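Local coordinates for protein interferon alpha/beta receptor 1 (Mus musculus, PDB 3WCY) that pairs with IFNAR2 to form the cell-surface receptor for type I interferons, whose binding switches on JAK-STAT signalling, at residues A111-P123 with Y158-Y172. Residues are numbered along the deposited sequence; the frame is centred on the assembly and turned at random.
Sequences AEDKAILVHISPP and YYVEKIPELLPETTY
Tyr159 meets Pro122 through one corner of its ring: CE1 lies 3.5 Å from Pro122 CD, and the two side chains cross at about a right angle. Ile120 O sits at the edge of the same ring, in its plane, 3.3 Å from Tyr159 CD1. Tyr139 meets this ring edge-to-face, so an alanine in place of Tyr159 would probably open a gap beside Pro122 and leave Tyr139 without this edge-to-face partner. Next along, His119 and Val160 form a non-hydrogen-bonded pair with side chains lying alongside and pointing the same way; Val160 CG2 lies next to His119 ND1, while His119 NE2 is hydrogen-bonded to Glu110. On the opposite face of the sheet, Val118 CG2 touches Ile163 CD1 at 3.7 Å. With CG1 beside the backbone N (chi1 -78°), Ile116 brings its CD1 to Leu166 CD1, 3.7 Å off, and to Tyr172 CD2 at 3.8 Å. Leu166 in turn lays CD2 over one face of the Tyr172 ring, offset toward its rim, and the ring's OH accepts a hydrogen bond from Leu167 N. Backbone bonds fix this register: Ile116 and Ile163 exchange two, the one from Ile163 N to Ile116 O being 2.7 Å long and nearly straight (169°), and Val118 and Glu161 exchange two more. The strand axes run 161° apart, hence antiparallel. Val118, Ile120 and Ile163 also touch strand 171-179, in the facing sheet. This is the three-stranded sheet of a fibronectin type-III beta sandwich, here the second such domain of the receptor, with strand 160-163 at its margin.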
loop_
_atom_site.group_PDB
_atom_site.type_symbol
_atom_site.label_atom_id
_atom_site.label_comp_id
_atom_site.label_asym_id
_atom_site.label_seq_id
_atom_site.Cartn_x
_atom_site.Cartn_y
_atom_site.Cartn_z
ATOM N N ALA A 111 3.159 4.844 -25.403
ATOM C CA ALA A 111 4.368 4.050 -25.675
ATOM C C ALA A 111 5.664 4.847 -25.777
ATOM O O ALA A 111 5.642 6.039 -26.087
ATOM C CB ALA A 111 4.183 3.192 -26.913
ATOM N N GLU A 112 6.796 4.165 -25.514
ATOM C CA GLU A 112 8.153 4.712 -25.555
ATOM C C GLU A 112 9.010 3.721 -26.393
ATOM O O GLU A 112 8.448 3.029 -27.242
ATOM C CB GLU A 112 8.724 4.823 -24.122
ATOM C CG GLU A 112 7.908 5.711 -23.187
ATOM C CD GLU A 112 8.489 5.991 -21.812
ATOM O OE1 GLU A 112 8.994 5.043 -21.168
ATOM O OE2 GLU A 112 8.386 7.152 -21.355
ATOM N N ASP A 113 10.349 3.671 -26.199
ATOM C CA ASP A 113 11.233 2.821 -27.010
ATOM C C ASP A 113 11.073 1.370 -26.557
ATOM O O ASP A 113 10.627 0.523 -27.332
ATOM C CB ASP A 113 12.721 3.206 -26.848
ATOM C CG ASP A 113 13.078 4.660 -27.041
ATOM O OD1 ASP A 113 12.794 5.203 -28.130
ATOM O OD2 ASP A 113 13.739 5.229 -26.146
ATOM N N LYS A 114 11.452 1.099 -25.288
ATOM C CA LYS A 114 11.455 -0.219 -24.648
ATOM C C LYS A 114 10.360 -0.357 -23.572
ATOM O O LYS A 114 10.415 -1.283 -22.753
ATOM C CB LYS A 114 12.855 -0.503 -24.042
ATOM C CG LYS A 114 14.025 -0.381 -25.029
ATOM C CD LYS A 114 15.369 -0.261 -24.306
ATOM C CE LYS A 114 16.536 -0.056 -25.249
ATOM N NZ LYS A 114 16.571 1.318 -25.824
ATOM N N ALA A 115 9.363 0.553 -23.575
ATOM C CA ALA A 115 8.297 0.532 -22.572
ATOM C C ALA A 115 6.913 0.984 -23.049
ATOM O O ALA A 115 6.791 1.707 -24.046
ATOM C CB ALA A 115 8.713 1.344 -21.349
ATOM N N ILE A 116 5.874 0.551 -22.299
ATOM C CA ILE A 116 4.466 0.919 -22.468
ATOM C C ILE A 116 3.889 1.331 -21.100
ATOM O O ILE A 116 4.024 0.598 -20.111
ATOM C CB ILE A 116 3.622 -0.163 -23.212
ATOM C CG1 ILE A 116 3.881 -0.085 -24.738
ATOM C CG2 ILE A 116 2.110 -0.022 -22.913
ATOM C CD1 ILE A 116 3.632 -1.354 -25.516
ATOM N N LEU A 117 3.278 2.529 -21.063
ATOM C CA LEU A 117 2.633 3.104 -19.886
ATOM C C LEU A 117 1.134 2.793 -19.955
ATOM O O LEU A 117 0.473 3.164 -20.928
ATOM C CB LEU A 117 2.863 4.626 -19.832
ATOM C CG LEU A 117 4.301 5.096 -19.624
ATOM C CD1 LEU A 117 4.866 5.689 -20.897
ATOM C CD2 LEU A 117 4.383 6.101 -18.491
ATOM N N VAL A 118 0.616 2.067 -18.948
ATOM C CA VAL A 118 -0.799 1.696 -18.853
ATOM C C VAL A 118 -1.468 2.577 -17.790
ATOM O O VAL A 118 -1.252 2.379 -16.589
ATOM C CB VAL A 118 -1.010 0.180 -18.600
ATOM C CG1 VAL A 118 -2.487 -0.149 -18.441
ATOM C CG2 VAL A 118 -0.405 -0.653 -19.722
ATOM N N HIS A 119 -2.234 3.580 -18.250
ATOM C CA HIS A 119 -2.944 4.523 -17.396
ATOM C C HIS A 119 -4.307 3.935 -17.053
ATOM O O HIS A 119 -5.214 3.905 -17.893
ATOM C CB HIS A 119 -3.052 5.901 -18.064
ATOM C CG HIS A 119 -1.729 6.462 -18.493
ATOM N ND1 HIS A 119 -0.961 7.231 -17.640
ATOM C CD2 HIS A 119 -1.072 6.331 -19.670
ATOM C CE1 HIS A 119 0.136 7.533 -18.317
ATOM N NE2 HIS A 119 0.110 7.025 -19.546
ATOM N N ILE A 120 -4.419 3.394 -15.831
ATOM C CA ILE A 120 -5.640 2.764 -15.345
ATOM C C ILE A 120 -6.488 3.764 -14.564
ATOM O O ILE A 120 -6.001 4.424 -13.642
ATOM C CB ILE A 120 -5.354 1.484 -14.501
ATOM C CG1 ILE A 120 -4.286 0.584 -15.139
ATOM C CG2 ILE A 120 -6.633 0.697 -14.225
ATOM C CD1 ILE A 120 -3.357 -0.042 -14.158
ATOM N N SER A 121 -7.762 3.857 -14.935
ATOM C CA SER A 121 -8.758 4.655 -14.238
ATOM C C SER A 121 -9.671 3.632 -13.524
ATOM O O SER A 121 -10.083 2.654 -14.161
ATOM C CB SER A 121 -9.548 5.510 -15.218
ATOM O OG SER A 121 -9.947 6.724 -14.606
ATOM N N PRO A 122 -9.928 3.780 -12.197
ATOM C CA PRO A 122 -10.756 2.787 -11.489
ATOM C C PRO A 122 -12.225 2.773 -11.932
ATOM O O PRO A 122 -12.682 3.784 -12.477
ATOM C CB PRO A 122 -10.617 3.208 -10.024
ATOM C CG PRO A 122 -10.343 4.659 -10.076
ATOM C CD PRO A 122 -9.502 4.866 -11.292
ATOM N N PRO A 123 -12.989 1.664 -11.712
ATOM C CA PRO A 123 -14.415 1.657 -12.102
ATOM C C PRO A 123 -15.215 2.803 -11.446
ATOM O O PRO A 123 -15.256 2.903 -10.215
ATOM C CB PRO A 123 -14.898 0.276 -11.634
ATOM C CG PRO A 123 -13.679 -0.550 -11.513
ATOM C CD PRO A 123 -12.604 0.384 -11.085
ATOM N N TYR A 158 -0.686 0.351 -8.671
ATOM C CA TYR A 158 -0.363 1.653 -9.246
ATOM C C TYR A 158 -1.294 1.980 -10.408
ATOM O O TYR A 158 -1.541 1.122 -11.258
ATOM C CB TYR A 158 1.124 1.700 -9.673
ATOM C CG TYR A 158 2.103 1.312 -8.573
ATOM C CD1 TYR A 158 2.399 -0.025 -8.313
ATOM C CD2 TYR A 158 2.752 2.283 -7.814
ATOM C CE1 TYR A 158 3.291 -0.388 -7.303
ATOM C CE2 TYR A 158 3.665 1.932 -6.819
ATOM C CZ TYR A 158 3.933 0.595 -6.568
ATOM O OH TYR A 158 4.825 0.235 -5.583
ATOM N N TYR A 159 -1.821 3.221 -10.433
ATOM C CA TYR A 159 -2.753 3.710 -11.455
ATOM C C TYR A 159 -2.095 4.019 -12.802
ATOM O O TYR A 159 -2.779 4.339 -13.778
ATOM C CB TYR A 159 -3.636 4.846 -10.915
ATOM C CG TYR A 159 -4.670 4.346 -9.928
ATOM C CD1 TYR A 159 -5.950 3.998 -10.345
ATOM C CD2 TYR A 159 -4.352 4.169 -8.585
ATOM C CE1 TYR A 159 -6.898 3.516 -9.443
ATOM C CE2 TYR A 159 -5.292 3.689 -7.674
ATOM C CZ TYR A 159 -6.566 3.366 -8.106
ATOM O OH TYR A 159 -7.485 2.894 -7.200
ATOM N N VAL A 160 -0.760 3.899 -12.842
ATOM C CA VAL A 160 0.095 4.007 -14.020
ATOM C C VAL A 160 1.153 2.920 -13.825
ATOM O O VAL A 160 1.953 3.001 -12.887
ATOM C CB VAL A 160 0.728 5.405 -14.250
ATOM C CG1 VAL A 160 1.688 5.381 -15.437
ATOM C CG2 VAL A 160 -0.337 6.477 -14.454
ATOM N N GLU A 161 1.113 1.872 -14.653
ATOM C CA GLU A 161 2.093 0.799 -14.545
ATOM C C GLU A 161 2.914 0.745 -15.819
ATOM O O GLU A 161 2.384 0.419 -16.880
ATOM C CB GLU A 161 1.432 -0.554 -14.193
ATOM C CG GLU A 161 2.398 -1.726 -14.023
ATOM C CD GLU A 161 3.456 -1.625 -12.935
ATOM O OE1 GLU A 161 3.089 -1.499 -11.744
ATOM O OE2 GLU A 161 4.658 -1.712 -13.276
ATOM N N LYS A 162 4.195 1.122 -15.720
ATOM C CA LYS A 162 5.102 1.110 -16.858
ATOM C C LYS A 162 5.630 -0.310 -17.075
ATOM O O LYS A 162 6.281 -0.870 -16.186
ATOM C CB LYS A 162 6.245 2.123 -16.668
ATOM C CG LYS A 162 7.133 2.306 -17.903
ATOM C CD LYS A 162 8.158 3.439 -17.740
ATOM C CE LYS A 162 9.411 3.046 -16.980
ATOM N NZ LYS A 162 10.247 2.066 -17.730
ATOM N N ILE A 163 5.304 -0.901 -18.249
ATOM C CA ILE A 163 5.751 -2.242 -18.635
ATOM C C ILE A 163 7.091 -2.089 -19.367
ATOM O O ILE A 163 7.117 -1.522 -20.462
ATOM C CB ILE A 163 4.683 -3.019 -19.443
ATOM C CG1 ILE A 163 3.379 -3.148 -18.630
ATOM C CG2 ILE A 163 5.218 -4.396 -19.855
ATOM C CD1 ILE A 163 2.130 -3.358 -19.446
ATOM N N PRO A 164 8.219 -2.525 -18.752
ATOM C CA PRO A 164 9.529 -2.321 -19.388
ATOM C C PRO A 164 10.043 -3.582 -20.093
ATOM O O PRO A 164 9.295 -4.557 -20.231
ATOM C CB PRO A 164 10.438 -2.080 -18.183
ATOM C CG PRO A 164 9.827 -2.938 -17.091
ATOM C CD PRO A 164 8.374 -3.182 -17.436
ATOM N N GLU A 165 11.330 -3.549 -20.532
ATOM C CA GLU A 165 12.035 -4.610 -21.262
ATOM C C GLU A 165 11.333 -5.042 -22.571
ATOM O O GLU A 165 11.381 -6.219 -22.946
ATOM C CB GLU A 165 12.304 -5.806 -20.322
ATOM C CG GLU A 165 13.773 -6.173 -20.196
ATOM C CD GLU A 165 14.038 -7.455 -19.428
ATOM O OE1 GLU A 165 13.751 -8.549 -19.968
ATOM O OE2 GLU A 165 14.550 -7.366 -18.288
ATOM N N LEU A 166 10.683 -4.078 -23.258
ATOM C CA LEU A 166 9.962 -4.317 -24.510
ATOM C C LEU A 166 10.827 -4.045 -25.746
ATOM O O LEU A 166 11.814 -3.304 -25.668
ATOM C CB LEU A 166 8.658 -3.495 -24.582
ATOM C CG LEU A 166 7.573 -3.767 -23.539
ATOM C CD1 LEU A 166 6.513 -2.703 -23.595
ATOM C CD2 LEU A 166 6.925 -5.124 -23.738
ATOM N N LEU A 167 10.458 -4.653 -26.886
ATOM C CA LEU A 167 11.186 -4.486 -28.140
ATOM C C LEU A 167 10.649 -3.288 -28.939
ATOM O O LEU A 167 9.434 -3.190 -29.143
ATOM C CB LEU A 167 11.150 -5.774 -28.989
ATOM C CG LEU A 167 12.008 -6.949 -28.500
ATOM C CD1 LEU A 167 11.201 -7.902 -27.610
ATOM C CD2 LEU A 167 12.585 -7.720 -29.672
ATOM N N PRO A 168 11.536 -2.372 -29.406
ATOM C CA PRO A 168 11.068 -1.224 -30.204
ATOM C C PRO A 168 10.391 -1.633 -31.512
ATOM O O PRO A 168 10.565 -2.766 -31.973
ATOM C CB PRO A 168 12.355 -0.434 -30.470
ATOM C CG PRO A 168 13.310 -0.878 -29.420
ATOM C CD PRO A 168 13.000 -2.329 -29.232
ATOM N N GLU A 169 9.590 -0.714 -32.092
ATOM C CA GLU A 169 8.832 -0.891 -33.346
ATOM C C GLU A 169 8.143 -2.268 -33.391
ATOM O O GLU A 169 8.140 -2.907 -34.445
ATOM C CB GLU A 169 9.744 -0.981 -34.584
ATOM C CG GLU A 169 10.371 0.355 -34.961
ATOM C CD GLU A 169 11.445 0.320 -36.032
ATOM O OE1 GLU A 169 12.381 -0.505 -35.915
ATOM O OE2 GLU A 169 11.384 1.160 -36.959
ATOM N N THR A 170 7.580 -2.668 -32.255
ATOM C CA THR A 170 6.754 -3.858 -32.142
ATOM C C THR A 170 5.403 -3.439 -31.570
ATOM O O THR A 170 5.326 -2.543 -30.731
ATOM C CB THR A 170 7.396 -4.909 -31.220
ATOM O OG1 THR A 170 8.815 -4.916 -31.415
ATOM C CG2 THR A 170 6.840 -6.292 -31.520
ATOM N N THR A 171 4.342 -4.086 -32.035
ATOM C CA THR A 171 2.980 -3.719 -31.662
ATOM C C THR A 171 2.412 -4.754 -30.687
ATOM O O THR A 171 2.220 -5.912 -31.056
ATOM C CB THR A 171 2.100 -3.401 -32.891
ATOM O OG1 THR A 171 0.729 -3.380 -32.486
ATOM C CG2 THR A 171 2.289 -4.392 -34.046
ATOM N N TYR A 172 2.188 -4.335 -29.427
ATOM C CA TYR A 172 1.658 -5.186 -28.357
ATOM C C TYR A 172 0.209 -4.833 -28.024
ATOM O O TYR A 172 -0.173 -3.666 -28.118
ATOM C CB TYR A 172 2.490 -5.052 -27.074
ATOM C CG TYR A 172 3.969 -5.346 -27.204
ATOM C CD1 TYR A 172 4.480 -6.603 -26.892
ATOM C CD2 TYR A 172 4.876 -4.335 -27.521
ATOM C CE1 TYR A 172 5.850 -6.865 -26.951
ATOM C CE2 TYR A 172 6.246 -4.582 -27.582
ATOM C CZ TYR A 172 6.729 -5.850 -27.299
ATOM O OH TYR A 172 8.082 -6.092 -27.351
#